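PDB 3Q87: Trm112p-like protein from Encephalitozoon cuniculi, which binds zinc and partners the Mtq2 methyltransferase as its probable activator, in a complex responsible for methylating the translation termination factor eRF1. Local coordinates for residues C11-F16 / C105-P110; L20-E25 / V57-D62; R66-Q71 / K87-G92; D94-S99 / K112-E117. One frame throughout, in Å; residues are numbered along the deposited sequence.

Contact 1. Residues C11-F16 / C105-P110; sequences CKRCSF and CGLIYP. With ZN (zinc ion), chain C.
Cys11, Cys14 and Cys105 are three of the four ligands of a Cys4 zinc site, and their sulphurs draw the loop 11-16 up against 105-110. The ion sits 2.3 Å from Cys105 SG and 2.4 Å from Cys11 SG; Cys102 completes the shell. Cys105 puts its SG between its own backbone N and carbonyl carbon (chi1 76°), and its CB packs against Cys14 SG. Cys11 SG is gripped within its own loop: the backbone N-H groups of Arg13 and Cys14 both donate to it, the bond from Cys14 N being nearly straight at 176°. Such N-H...S bonds are a regular feature of CxxC zinc knuckles; one CxxC pair is Cys11 and Cys14, the other Cys102 and Cys105, as in a zinc ribbon, with strand 108-112 following the second knuckle. Cys105 SG is also held twice. Leu107 N donates to it from the backbone, and Arg13 NH1 donates to Cys105 SG at 3.3 Å, close to the guanidinium plane. These donors, one of them charged, probably ease the negative charge that the thiolates bring to the metal. The same guanidinium has Leu107 CD1 over one face and a salt bridge from NH2 to Glu123. Leu107 CD2, the other branch, packs 3.9 Å from Cys11 SG and touches Lys12 CG, where the two side chains cross at about a right angle. Lys12 N lies near the plane of the Tyr109 ring, at its hydroxyl edge, 2.9 Å from Tyr109 OH, which hydrogen-bonds Lys10 O. Lys12 runs out extended, its NZ bonded to Thr118 O.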
loop_
_atom_site.group_PDB
_atom_site.type_symbol
_atom_site.label_atom_id
_atom_site.label_comp_id
_atom_site.label_asym_id
_atom_site.label_seq_id
_atom_site.Cartn_x
_atom_site.Cartn_y
_atom_site.Cartn_z
ATOM N N CYS A 11 6.545 2.034 -11.279
ATOM C CA CYS A 11 6.037 2.968 -12.266
ATOM C C CYS A 11 4.701 2.465 -12.764
ATOM O O CYS A 11 4.538 1.281 -13.073
ATOM C CB CYS A 11 6.999 3.113 -13.441
ATOM S SG CYS A 11 6.296 4.094 -14.773
ATOM N N LYS A 12 3.732 3.359 -12.840
ATOM C CA LYS A 12 2.381 2.925 -13.152
ATOM C C LYS A 12 2.150 2.866 -14.662
ATOM O O LYS A 12 1.087 2.449 -15.117
ATOM C CB LYS A 12 1.362 3.843 -12.486
ATOM C CG LYS A 12 1.267 5.217 -13.136
ATOM C CD LYS A 12 0.153 6.035 -12.523
ATOM C CE LYS A 12 0.175 7.460 -13.052
ATOM N NZ LYS A 12 -0.896 8.264 -12.392
ATOM N N ARG A 13 3.151 3.285 -15.430
ATOM C CA ARG A 13 3.037 3.338 -16.883
ATOM C C ARG A 13 3.804 2.184 -17.548
ATOM O O ARG A 13 3.278 1.498 -18.430
ATOM C CB ARG A 13 3.569 4.672 -17.401
ATOM C CG ARG A 13 3.917 4.629 -18.879
ATOM C CD ARG A 13 4.856 5.763 -19.237
ATOM N NE ARG A 13 4.106 6.993 -19.400
ATOM C CZ ARG A 13 4.573 8.209 -19.157
ATOM N NH1 ARG A 13 5.814 8.389 -18.724
ATOM N NH2 ARG A 13 3.778 9.251 -19.356
ATOM N N CYS A 14 5.047 1.970 -17.124
ATOM C CA CYS A 14 5.820 0.831 -17.610
ATOM C C CYS A 14 5.186 -0.492 -17.163
ATOM O O CYS A 14 4.779 -0.643 -16.016
ATOM C CB CYS A 14 7.286 0.942 -17.174
ATOM S SG CYS A 14 8.139 2.377 -17.911
ATOM N N SER A 15 5.080 -1.436 -18.089
ATOM C CA SER A 15 4.381 -2.691 -17.845
ATOM C C SER A 15 5.345 -3.745 -17.315
ATOM O O SER A 15 5.007 -4.921 -17.216
ATOM C CB SER A 15 3.763 -3.179 -19.147
ATOM O OG SER A 15 4.755 -3.182 -20.156
ATOM N N PHE A 16 6.556 -3.313 -16.995
ATOM C CA PHE A 16 7.575 -4.188 -16.431
ATOM C C PHE A 16 8.232 -3.423 -15.298
ATOM O O PHE A 16 8.139 -2.198 -15.252
ATOM C CB PHE A 16 8.619 -4.539 -17.490
ATOM C CG PHE A 16 9.118 -3.340 -18.265
ATOM C CD1 PHE A 16 10.394 -2.838 -18.054
ATOM C CD2 PHE A 16 8.301 -2.709 -19.191
ATOM C CE1 PHE A 16 10.847 -1.728 -18.756
ATOM C CE2 PHE A 16 8.743 -1.605 -19.898
ATOM C CZ PHE A 16 10.022 -1.113 -19.684
ATOM N N CYS A 105 10.983 5.500 -18.187
ATOM C CA CYS A 105 10.123 6.433 -18.911
ATOM C C CYS A 105 10.183 7.846 -18.340
ATOM O O CYS A 105 9.580 8.755 -18.896
ATOM C CB CYS A 105 8.681 5.942 -18.917
ATOM S SG CYS A 105 7.878 6.206 -17.322
ATOM N N GLY A 106 10.913 8.032 -17.240
ATOM C CA GLY A 106 11.030 9.351 -16.627
ATOM C C GLY A 106 9.812 9.884 -15.871
ATOM O O GLY A 106 9.820 11.016 -15.415
ATOM N N LEU A 107 8.753 9.091 -15.759
ATOM C CA LEU A 107 7.597 9.486 -14.952
ATOM C C LEU A 107 8.022 9.844 -13.520
ATOM O O LEU A 107 8.838 9.151 -12.907
ATOM C CB LEU A 107 6.570 8.357 -14.907
ATOM C CG LEU A 107 5.241 8.670 -14.218
ATOM C CD1 LEU A 107 4.402 9.557 -15.126
ATOM C CD2 LEU A 107 4.487 7.395 -13.886
ATOM N N ILE A 108 7.460 10.927 -12.998
ATOM C CA ILE A 108 7.808 11.440 -11.678
ATOM C C ILE A 108 6.648 11.372 -10.689
ATOM O O ILE A 108 5.563 11.879 -10.970
ATOM C CB ILE A 108 8.172 12.929 -11.732
ATOM C CG1 ILE A 108 9.330 13.191 -12.697
ATOM C CG2 ILE A 108 8.484 13.444 -10.343
ATOM C CD1 ILE A 108 10.621 12.657 -12.223
ATOM N N TYR A 109 6.912 10.769 -9.530
ATOM C CA TYR A 109 6.015 10.810 -8.382
ATOM C C TYR A 109 6.552 11.820 -7.359
ATOM O O TYR A 109 7.538 11.563 -6.680
ATOM C CB TYR A 109 5.942 9.445 -7.694
ATOM C CG TYR A 109 5.385 8.269 -8.481
ATOM C CD1 TYR A 109 4.489 8.448 -9.524
ATOM C CD2 TYR A 109 5.726 6.969 -8.128
ATOM C CE1 TYR A 109 3.975 7.371 -10.213
ATOM C CE2 TYR A 109 5.214 5.870 -8.813
ATOM C CZ TYR A 109 4.339 6.076 -9.843
ATOM O OH TYR A 109 3.832 4.997 -10.505
ATOM N N PRO A 110 5.896 12.966 -7.229
ATOM C CA PRO A 110 6.348 13.895 -6.190
ATOM C C PRO A 110 6.145 13.275 -4.812
ATOM O O PRO A 110 5.247 12.462 -4.619
ATOM C CB PRO A 110 5.409 15.096 -6.358
ATOM C CG PRO A 110 4.847 14.962 -7.751
ATOM C CD PRO A 110 4.744 13.488 -7.983
HETATM ZN ZN ZN C . 8.144 4.154 -16.233
#

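Contact 2. Residues L20-E25 / V57-D62; sequences LILECE and VNSLRD
Ser59 at the end of helix 42-59 and Leu22 on strand 20-24 make the one direct hydrogen bond between 20-25 and 57-62. Ser59 OG donates to Leu22 O, but the modelled 2.5 Å is shorter than a normal hydrogen bond and its exact length is doubtful. A chi1 of -65° sets OG anti to its own carbonyl carbon and beside its backbone N. Ser55 O, one helical turn back, competes for the same proton.

Two waters continue the polar link. One donates to Ser59 OG at 2.7 Å and accepts from Leu22 N, so both backbone polar groups of Leu22 are tied to the same serine side chain, one directly and one through water. The other bridges Cys24 N and Ser59 O, lying 2.8 Å from the latter.

Apolar contacts fill in beside these bonds. Leu22 CD1 presses on Ser59 CB at 3.5 Å, rather tight for two carbons, and lies 4.2 Å from Leu60 CG. Cys24 SG, anti to the backbone N (chi1 -176°), meets Leu60 CD2 at 3.5 Å. Cys24 CB lies beside Ser59 O. Leu60, already out of helical conformation, thus turns its branch end to the strand and also touches Phe89 and Ile93.

Since strand 20-24 is outermost in the four-stranded antiparallel sheet within this chain, its backbone edge is met by a helix end and two waters in place of another strand, an arrangement that joins the helical part of this Trm112 fold to its zinc-ribbon-like sheet.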
loop_
_atom_site.group_PDB
_atom_site.type_symbol
_atom_site.label_atom_id
_atom_site.label_comp_id
_atom_site.label_asym_id
_atom_site.label_seq_id
_atom_site.Cartn_x
_atom_site.Cartn_y
_atom_site.Cartn_z
ATOM N N LEU A 20 12.898 2.993 -9.549
ATOM C CA LEU A 20 12.456 4.334 -9.182
ATOM C C LEU A 20 13.597 5.028 -8.464
ATOM O O LEU A 20 14.073 4.533 -7.450
ATOM C CB LEU A 20 11.214 4.285 -8.287
ATOM C CG LEU A 20 10.008 3.551 -8.903
ATOM C CD1 LEU A 20 8.769 3.625 -7.999
ATOM C CD2 LEU A 20 9.717 4.092 -10.301
ATOM N N ILE A 21 14.039 6.166 -8.989
ATOM C CA ILE A 21 15.170 6.884 -8.394
ATOM C C ILE A 21 14.697 8.038 -7.526
ATOM O O ILE A 21 13.872 8.840 -7.939
ATOM C CB ILE A 21 16.148 7.417 -9.465
ATOM C CG1 ILE A 21 16.554 6.295 -10.425
ATOM C CG2 ILE A 21 17.389 8.019 -8.812
ATOM C CD1 ILE A 21 17.152 5.085 -9.724
ATOM N N LEU A 22 15.242 8.109 -6.318
ATOM C CA LEU A 22 14.839 9.085 -5.323
ATOM C C LEU A 22 15.616 10.387 -5.460
ATOM O O LEU A 22 16.845 10.380 -5.548
ATOM C CB LEU A 22 15.059 8.499 -3.923
ATOM C CG LEU A 22 14.470 9.117 -2.646
ATOM C CD1 LEU A 22 15.540 9.808 -1.859
ATOM C CD2 LEU A 22 13.286 10.070 -2.887
ATOM N N GLU A 23 14.886 11.499 -5.489
ATOM C CA GLU A 23 15.474 12.810 -5.267
ATOM C C GLU A 23 14.897 13.379 -3.978
ATOM O O GLU A 23 13.682 13.414 -3.795
ATOM C CB GLU A 23 15.194 13.752 -6.431
ATOM C CG GLU A 23 15.247 15.209 -6.035
ATOM C CD GLU A 23 15.922 16.062 -7.079
ATOM O OE1 GLU A 23 15.386 17.149 -7.401
ATOM O OE2 GLU A 23 16.989 15.638 -7.577
ATOM N N CYS A 24 15.775 13.825 -3.091
ATOM C CA CYS A 24 15.369 14.210 -1.754
ATOM C C CYS A 24 15.618 15.691 -1.482
ATOM O O CYS A 24 16.763 16.118 -1.366
ATOM C CB CYS A 24 16.125 13.355 -0.744
ATOM S SG CYS A 24 15.655 13.630 0.963
ATOM N N GLU A 25 14.550 16.480 -1.393
ATOM C CA GLU A 25 14.704 17.861 -0.961
ATOM C C GLU A 25 14.909 17.915 0.553
ATOM O O GLU A 25 15.888 18.483 1.037
ATOM C CB GLU A 25 13.521 18.727 -1.382
ATOM C CG GLU A 25 13.807 20.222 -1.280
ATOM C CD GLU A 25 15.074 20.631 -2.032
ATOM O OE1 GLU A 25 15.101 20.492 -3.278
ATOM O OE2 GLU A 25 16.042 21.095 -1.380
ATOM N N VAL A 57 21.503 5.497 -1.001
ATOM C CA VAL A 57 22.577 6.147 -0.251
ATOM C C VAL A 57 23.045 7.407 -0.973
ATOM O O VAL A 57 23.292 8.440 -0.354
ATOM C CB VAL A 57 23.751 5.202 0.014
ATOM C CG1 VAL A 57 25.032 5.994 0.222
ATOM C CG2 VAL A 57 23.449 4.330 1.226
ATOM N N ASN A 58 23.132 7.314 -2.295
ATOM C CA ASN A 58 23.458 8.462 -3.129
ATOM C C ASN A 58 22.398 9.554 -3.059
ATOM O O ASN A 58 22.724 10.733 -2.956
ATOM C CB ASN A 58 23.635 8.030 -4.580
ATOM C CG ASN A 58 24.168 9.137 -5.443
ATOM O OD1 ASN A 58 25.053 9.883 -5.026
ATOM N ND2 ASN A 58 23.636 9.259 -6.653
ATOM N N SER A 59 21.128 9.159 -3.125
ATOM C CA SER A 59 20.035 10.118 -3.049
ATOM C C SER A 59 20.022 10.865 -1.717
ATOM O O SER A 59 19.613 12.032 -1.646
ATOM C CB SER A 59 18.687 9.410 -3.257
ATOM O OG SER A 59 18.588 8.880 -4.569
ATOM N N LEU A 60 20.463 10.199 -0.661
ATOM C CA LEU A 60 20.386 10.799 0.666
ATOM C C LEU A 60 21.739 11.261 1.207
ATOM O O LEU A 60 21.892 11.450 2.411
ATOM C CB LEU A 60 19.737 9.827 1.644
ATOM C CG LEU A 60 18.254 9.570 1.396
ATOM C CD1 LEU A 60 17.847 8.247 2.008
ATOM C CD2 LEU A 60 17.423 10.723 1.960
ATOM N N ARG A 61 22.705 11.468 0.320
ATOM C CA ARG A 61 24.071 11.799 0.743
ATOM C C ARG A 61 24.174 13.113 1.531
ATOM O O ARG A 61 25.065 13.273 2.370
ATOM C CB ARG A 61 25.035 11.790 -0.451
ATOM C CG ARG A 61 24.775 12.882 -1.472
ATOM C CD ARG A 61 25.642 12.702 -2.705
ATOM N NE ARG A 61 25.405 13.759 -3.684
ATOM C CZ ARG A 61 24.450 13.724 -4.609
ATOM N NH1 ARG A 61 23.633 12.679 -4.689
ATOM N NH2 ARG A 61 24.309 14.734 -5.459
ATOM N N ASP A 62 23.256 14.037 1.273
ATOM C CA ASP A 62 23.188 15.283 2.028
ATOM C C ASP A 62 22.347 15.163 3.310
ATOM O O ASP A 62 22.107 16.153 4.004
ATOM C CB ASP A 62 22.650 16.409 1.148
ATOM C CG ASP A 62 23.674 16.900 0.148
ATOM O OD1 ASP A 62 23.363 17.847 -0.611
ATOM O OD2 ASP A 62 24.794 16.338 0.124
HETATM O O HOH W 1 17.351 6.579 -5.188
HETATM O O HOH W 2 18.669 13.715 -3.610
#

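Contact 3. Residues R66-Q71 / K87-G92; sequences RELSEQ and KEFLFG
Arg66 and Phe89 lie opposite each other where the extended chain 66-69 passes the last turn of helix 84-91, their CA atoms 6.5 Å apart. The first segment stays extended until helix 70-78 begins at Glu70, with Ser69 at the N-cap position; the second is helical through Leu90 at least. Leu68 lies over one face of the Phe89 ring, offset toward the rim, in a CH-pi contact: CD1 is 4.0 Å from the ring centroid, 24° off the normal. Leu68 CG is 3.7 Å from Phe89 CG, and CD2 reaches back to Phe89 CB. Phe89 has its CG anti to the backbone N, and the ring packs as well on Leu56 and Leu60. Arg66 works at the helix end. Its chain bends at chi3 (-67°), and NE makes a weak hydrogen bond to Gly92 O at 2.9 Å, while Gly92 CA lies over one guanidinium face. The Glu88 side chain crosses Arg66 at about a right angle, the carboxylate plane turned 86° from the guanidinium. Their ion pair, Arg66 NH1 to Glu88 OE2, is long at 3.6 Å. A positive group near the C-terminal end of the helix would probably interact favourably with its dipole. The weak bond and long salt bridge imply that Arg66 is held loosely by its polar partners though well packed on the helix end, and the apolar Leu68-Phe89 contact adds to this.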
loop_
_atom_site.group_PDB
_atom_site.type_symbol
_atom_site.label_atom_id
_atom_site.label_comp_id
_atom_site.label_asym_id
_atom_site.label_seq_id
_atom_site.Cartn_x
_atom_site.Cartn_y
_atom_site.Cartn_z
ATOM N N ARG A 66 21.106 9.618 9.478
ATOM C CA ARG A 66 21.387 8.191 9.520
ATOM C C ARG A 66 22.283 7.869 8.330
ATOM O O ARG A 66 22.310 8.621 7.358
ATOM C CB ARG A 66 20.088 7.399 9.457
ATOM C CG ARG A 66 20.074 6.167 10.339
ATOM C CD ARG A 66 18.672 5.603 10.470
ATOM N NE ARG A 66 17.776 6.495 11.204
ATOM C CZ ARG A 66 17.469 6.360 12.493
ATOM N NH1 ARG A 66 17.992 5.369 13.203
ATOM N NH2 ARG A 66 16.636 7.216 13.073
ATOM N N GLU A 67 23.033 6.774 8.400
ATOM C CA GLU A 67 24.036 6.507 7.371
ATOM C C GLU A 67 24.314 5.023 7.122
ATOM O O GLU A 67 24.188 4.195 8.023
ATOM C CB GLU A 67 25.348 7.227 7.713
ATOM C CG GLU A 67 25.179 8.703 8.079
ATOM C CD GLU A 67 26.395 9.545 7.729
ATOM O OE1 GLU A 67 27.532 9.061 7.920
ATOM O OE2 GLU A 67 26.210 10.694 7.265
ATOM N N LEU A 68 24.683 4.703 5.883
ATOM C CA LEU A 68 25.158 3.367 5.523
ATOM C C LEU A 68 26.551 3.467 4.932
ATOM O O LEU A 68 26.993 4.548 4.551
ATOM C CB LEU A 68 24.241 2.701 4.500
ATOM C CG LEU A 68 22.921 2.115 4.988
ATOM C CD1 LEU A 68 22.252 1.382 3.836
ATOM C CD2 LEU A 68 23.136 1.184 6.185
ATOM N N SER A 69 27.236 2.332 4.847
ATOM C CA SER A 69 28.586 2.299 4.295
ATOM C C SER A 69 28.727 1.168 3.292
ATOM O O SER A 69 27.978 0.192 3.337
ATOM C CB SER A 69 29.624 2.131 5.408
ATOM O OG SER A 69 29.576 3.210 6.326
ATOM N N GLU A 70 29.691 1.314 2.387
ATOM C CA GLU A 70 30.011 0.275 1.421
ATOM C C GLU A 70 29.915 -1.084 2.086
ATOM O O GLU A 70 29.348 -2.026 1.535
ATOM C CB GLU A 70 31.438 0.460 0.907
ATOM C CG GLU A 70 31.758 1.857 0.412
ATOM C CD GLU A 70 31.503 2.022 -1.072
ATOM O OE1 GLU A 70 31.602 1.016 -1.811
ATOM O OE2 GLU A 70 31.214 3.160 -1.499
ATOM N N GLN A 71 30.485 -1.176 3.279
ATOM C CA GLN A 71 30.570 -2.446 3.975
ATOM C C GLN A 71 29.186 -2.890 4.437
ATOM O O GLN A 71 28.779 -4.032 4.212
ATOM C CB GLN A 71 31.536 -2.331 5.155
ATOM C CG GLN A 71 32.090 -3.657 5.634
ATOM C CD GLN A 71 33.486 -3.526 6.219
ATOM O OE1 GLN A 71 33.709 -3.804 7.399
ATOM N NE2 GLN A 71 34.436 -3.095 5.391
ATOM N N LYS A 87 17.559 -2.181 8.086
ATOM C CA LYS A 87 16.265 -1.803 8.658
ATOM C C LYS A 87 16.299 -0.387 9.205
ATOM O O LYS A 87 15.348 0.376 9.062
ATOM C CB LYS A 87 15.910 -2.726 9.820
ATOM C CG LYS A 87 15.273 -4.057 9.468
ATOM C CD LYS A 87 15.043 -4.841 10.765
ATOM C CE LYS A 87 14.623 -6.281 10.532
ATOM N NZ LYS A 87 13.165 -6.422 10.276
ATOM N N GLU A 88 17.393 -0.051 9.871
ATOM C CA GLU A 88 17.534 1.253 10.489
ATOM C C GLU A 88 17.557 2.345 9.420
ATOM O O GLU A 88 17.003 3.427 9.604
ATOM C CB GLU A 88 18.820 1.273 11.316
ATOM C CG GLU A 88 19.005 2.485 12.206
ATOM C CD GLU A 88 20.209 2.338 13.126
ATOM O OE1 GLU A 88 20.400 1.231 13.681
ATOM O OE2 GLU A 88 20.958 3.326 13.289
ATOM N N PHE A 89 18.206 2.060 8.297
ATOM C CA PHE A 89 18.249 3.010 7.195
ATOM C C PHE A 89 16.888 3.068 6.485
ATOM O O PHE A 89 16.388 4.143 6.174
ATOM C CB PHE A 89 19.362 2.613 6.213
ATOM C CG PHE A 89 19.583 3.596 5.086
ATOM C CD1 PHE A 89 20.313 4.757 5.289
ATOM C CD2 PHE A 89 19.098 3.328 3.807
ATOM C CE1 PHE A 89 20.538 5.651 4.249
ATOM C CE2 PHE A 89 19.319 4.215 2.760
ATOM C CZ PHE A 89 20.039 5.381 2.983
ATOM N N LEU A 90 16.284 1.910 6.264
ATOM C CA LEU A 90 15.086 1.840 5.424
ATOM C C LEU A 90 13.811 2.244 6.173
ATOM O O LEU A 90 12.826 2.667 5.564
ATOM C CB LEU A 90 14.948 0.448 4.807
ATOM C CG LEU A 90 16.009 0.041 3.772
ATOM C CD1 LEU A 90 15.823 -1.402 3.316
ATOM C CD2 LEU A 90 16.014 0.976 2.558
ATOM N N PHE A 91 13.841 2.124 7.496
ATOM C CA PHE A 91 12.678 2.427 8.315
ATOM C C PHE A 91 12.925 3.636 9.184
ATOM O O PHE A 91 11.994 4.203 9.743
ATOM C CB PHE A 91 12.311 1.229 9.198
ATOM C CG PHE A 91 11.646 0.108 8.453
ATOM C CD1 PHE A 91 10.262 0.059 8.331
ATOM C CD2 PHE A 91 12.403 -0.898 7.863
ATOM C CE1 PHE A 91 9.647 -0.969 7.632
ATOM C CE2 PHE A 91 11.795 -1.926 7.161
ATOM C CZ PHE A 91 10.414 -1.964 7.049
ATOM N N GLY A 92 14.190 4.027 9.304
ATOM C CA GLY A 92 14.573 5.071 10.236
ATOM C C GLY A 92 14.738 6.435 9.601
ATOM O O GLY A 92 15.171 7.381 10.253
#

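Contact 4. Residues D94-S99 / K112-E117; sequences DVVEGS and KGSIVE
Ser114 turns its hydroxyl to Asp94 while its neighbour Gly113 turns its N-H to Glu97, so two acidic side chains of 94-99 grip one tight turn. Ser114 OG donates to Asp94 OD2 at 2.7 Å, meeting the carboxylate on its syn side and 16° out of the plane. Asp94 reaches across with CG anti to its backbone N (chi1 -179°), and its other oxygen, OD1, bonds the Met1 backbone N. The carboxylate is therefore held at both oxygens. Glu97 presents itself differently: its chain bends at chi2, and Gly113 N comes from above the carboxylate plane, 59° out of it, to OE2 at 3.1 Å. Glu97 OE1 lies 4.0 Å from Lys112 CA. The target is a type I' beta turn, Lys112 to Ile115, the hairpin connection between strands 108-112 and 115-117, and its two middle residues, Gly113 and Ser114, both have positive phi. Between the two acids, Ser114 N donates to Val96 O at 2.9 Å, and Ser114 CA makes a CA-H...O contact with Val95 O at 3.4 Å. Val96 CG1 packs beside Ser114 OG, 3.5 Å away. Val96 and Glu97 together face Lys26 as a classic beta bulge, at the corner where the chain leaves strand 93-96 for 98-102. Beyond the turn, Val116 and Glu117 pair in parallel with a strand of the methylase chain, and Glu117 forms a salt bridge with Arg67 of that chain.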
loop_
_atom_site.group_PDB
_atom_site.type_symbol
_atom_site.label_atom_id
_atom_site.label_comp_id
_atom_site.label_asym_id
_atom_site.label_seq_id
_atom_site.Cartn_x
_atom_site.Cartn_y
_atom_site.Cartn_z
ATOM N N ASP A 94 12.650 9.326 6.978
ATOM C CA ASP A 94 11.430 9.706 6.294
ATOM C C ASP A 94 11.678 10.884 5.353
ATOM O O ASP A 94 12.050 11.979 5.790
ATOM C CB ASP A 94 10.352 10.072 7.312
ATOM C CG ASP A 94 9.046 10.458 6.653
ATOM O OD1 ASP A 94 8.529 9.647 5.844
ATOM O OD2 ASP A 94 8.536 11.564 6.944
ATOM N N VAL A 95 11.483 10.656 4.060
ATOM C CA VAL A 95 11.589 11.734 3.095
ATOM C C VAL A 95 10.284 12.509 3.147
ATOM O O VAL A 95 9.222 11.959 2.851
ATOM C CB VAL A 95 11.823 11.204 1.655
ATOM C CG1 VAL A 95 11.918 12.357 0.669
ATOM C CG2 VAL A 95 13.073 10.362 1.594
ATOM N N VAL A 96 10.347 13.777 3.544
ATOM C CA VAL A 96 9.131 14.569 3.609
ATOM C C VAL A 96 8.913 15.301 2.287
ATOM O O VAL A 96 7.786 15.448 1.834
ATOM C CB VAL A 96 9.106 15.552 4.823
ATOM C CG1 VAL A 96 9.669 14.886 6.079
ATOM C CG2 VAL A 96 9.886 16.775 4.513
ATOM N N GLU A 97 10.002 15.724 1.653
ATOM C CA GLU A 97 9.923 16.453 0.391
ATOM C C GLU A 97 10.921 15.889 -0.612
ATOM O O GLU A 97 12.088 15.714 -0.295
ATOM C CB GLU A 97 10.192 17.944 0.611
ATOM C CG GLU A 97 9.247 18.610 1.605
ATOM C CD GLU A 97 7.838 18.820 1.054
ATOM O OE1 GLU A 97 7.687 18.985 -0.180
ATOM O OE2 GLU A 97 6.885 18.832 1.867
ATOM N N GLY A 98 10.450 15.586 -1.815
ATOM C CA GLY A 98 11.318 15.019 -2.829
ATOM C C GLY A 98 10.555 14.444 -4.001
ATOM O O GLY A 98 9.449 14.888 -4.312
ATOM N N SER A 99 11.138 13.433 -4.638
ATOM C CA SER A 99 10.568 12.863 -5.857
ATOM C C SER A 99 11.058 11.446 -6.107
ATOM O O SER A 99 12.161 11.067 -5.689
ATOM C CB SER A 99 10.950 13.722 -7.064
ATOM O OG SER A 99 10.051 14.802 -7.220
ATOM N N LYS A 112 5.422 14.794 -1.159
ATOM C CA LYS A 112 5.017 16.069 -0.591
ATOM C C LYS A 112 4.406 15.855 0.796
ATOM O O LYS A 112 3.392 15.180 0.933
ATOM C CB LYS A 112 4.014 16.737 -1.539
ATOM C CG LYS A 112 3.446 18.055 -1.042
ATOM C CD LYS A 112 2.311 18.522 -1.955
ATOM C CE LYS A 112 1.484 19.638 -1.323
ATOM N NZ LYS A 112 0.271 19.946 -2.140
ATOM N N GLY A 113 5.033 16.405 1.831
ATOM C CA GLY A 113 4.580 16.149 3.188
ATOM C C GLY A 113 4.639 14.675 3.572
ATOM O O GLY A 113 3.744 14.170 4.249
ATOM N N SER A 114 5.691 13.988 3.121
ATOM C CA SER A 114 5.877 12.547 3.338
ATOM C C SER A 114 4.945 11.623 2.541
ATOM O O SER A 114 5.129 10.416 2.537
ATOM C CB SER A 114 5.799 12.211 4.823
ATOM O OG SER A 114 6.724 13.009 5.534
ATOM N N ILE A 115 3.943 12.176 1.875
ATOM C CA ILE A 115 3.055 11.337 1.077
ATOM C C ILE A 115 3.599 11.166 -0.341
ATOM O O ILE A 115 4.053 12.139 -0.953
ATOM C CB ILE A 115 1.666 11.951 0.991
ATOM C CG1 ILE A 115 1.081 12.100 2.401
ATOM C CG2 ILE A 115 0.767 11.087 0.105
ATOM C CD1 ILE A 115 -0.077 13.107 2.488
ATOM N N VAL A 116 3.573 9.935 -0.852
ATOM C CA VAL A 116 3.957 9.681 -2.242
ATOM C C VAL A 116 2.758 9.875 -3.171
ATOM O O VAL A 116 1.712 9.247 -3.023
ATOM C CB VAL A 116 4.524 8.277 -2.454
ATOM C CG1 VAL A 116 4.951 8.086 -3.933
ATOM C CG2 VAL A 116 5.701 8.017 -1.498
ATOM N N GLU A 117 2.931 10.760 -4.130
ATOM C CA GLU A 117 1.851 11.183 -4.976
ATOM C C GLU A 117 1.964 10.478 -6.322
ATOM O O GLU A 117 2.809 10.825 -7.131
ATOM C CB GLU A 117 1.937 12.697 -5.146
ATOM C CG GLU A 117 1.128 13.210 -6.308
ATOM C CD GLU A 117 -0.355 13.112 -6.031
ATOM O OE1 GLU A 117 -0.834 13.774 -5.084
ATOM O OE2 GLU A 117 -1.038 12.361 -6.752
#

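In the fold
Contacts 1, 2 and 4 all reach the four-stranded antiparallel sheet, ordered 20-24, 98-102, 108-112, 115-117, while contact 3 belongs to the helical part. Contact 1 joins residues 89 apart at their closest ends and encloses contacts 2 and 3 along the chain; its segments alternate with those of contact 4. Contacts 2 and 4 have centres about 12 Å apart and meet through neighbouring strands 20-24 and 98-102. Contact 2 also touches contact 3, about 13 Å between centres, through Val57, Leu60 and Phe89. Contacts 1 and 3 lie on opposite sides of the chain's centre, with centres about 26 Å apart. The zinc site lies near sheet strand ends, and the sheet continues into the methyltransferase.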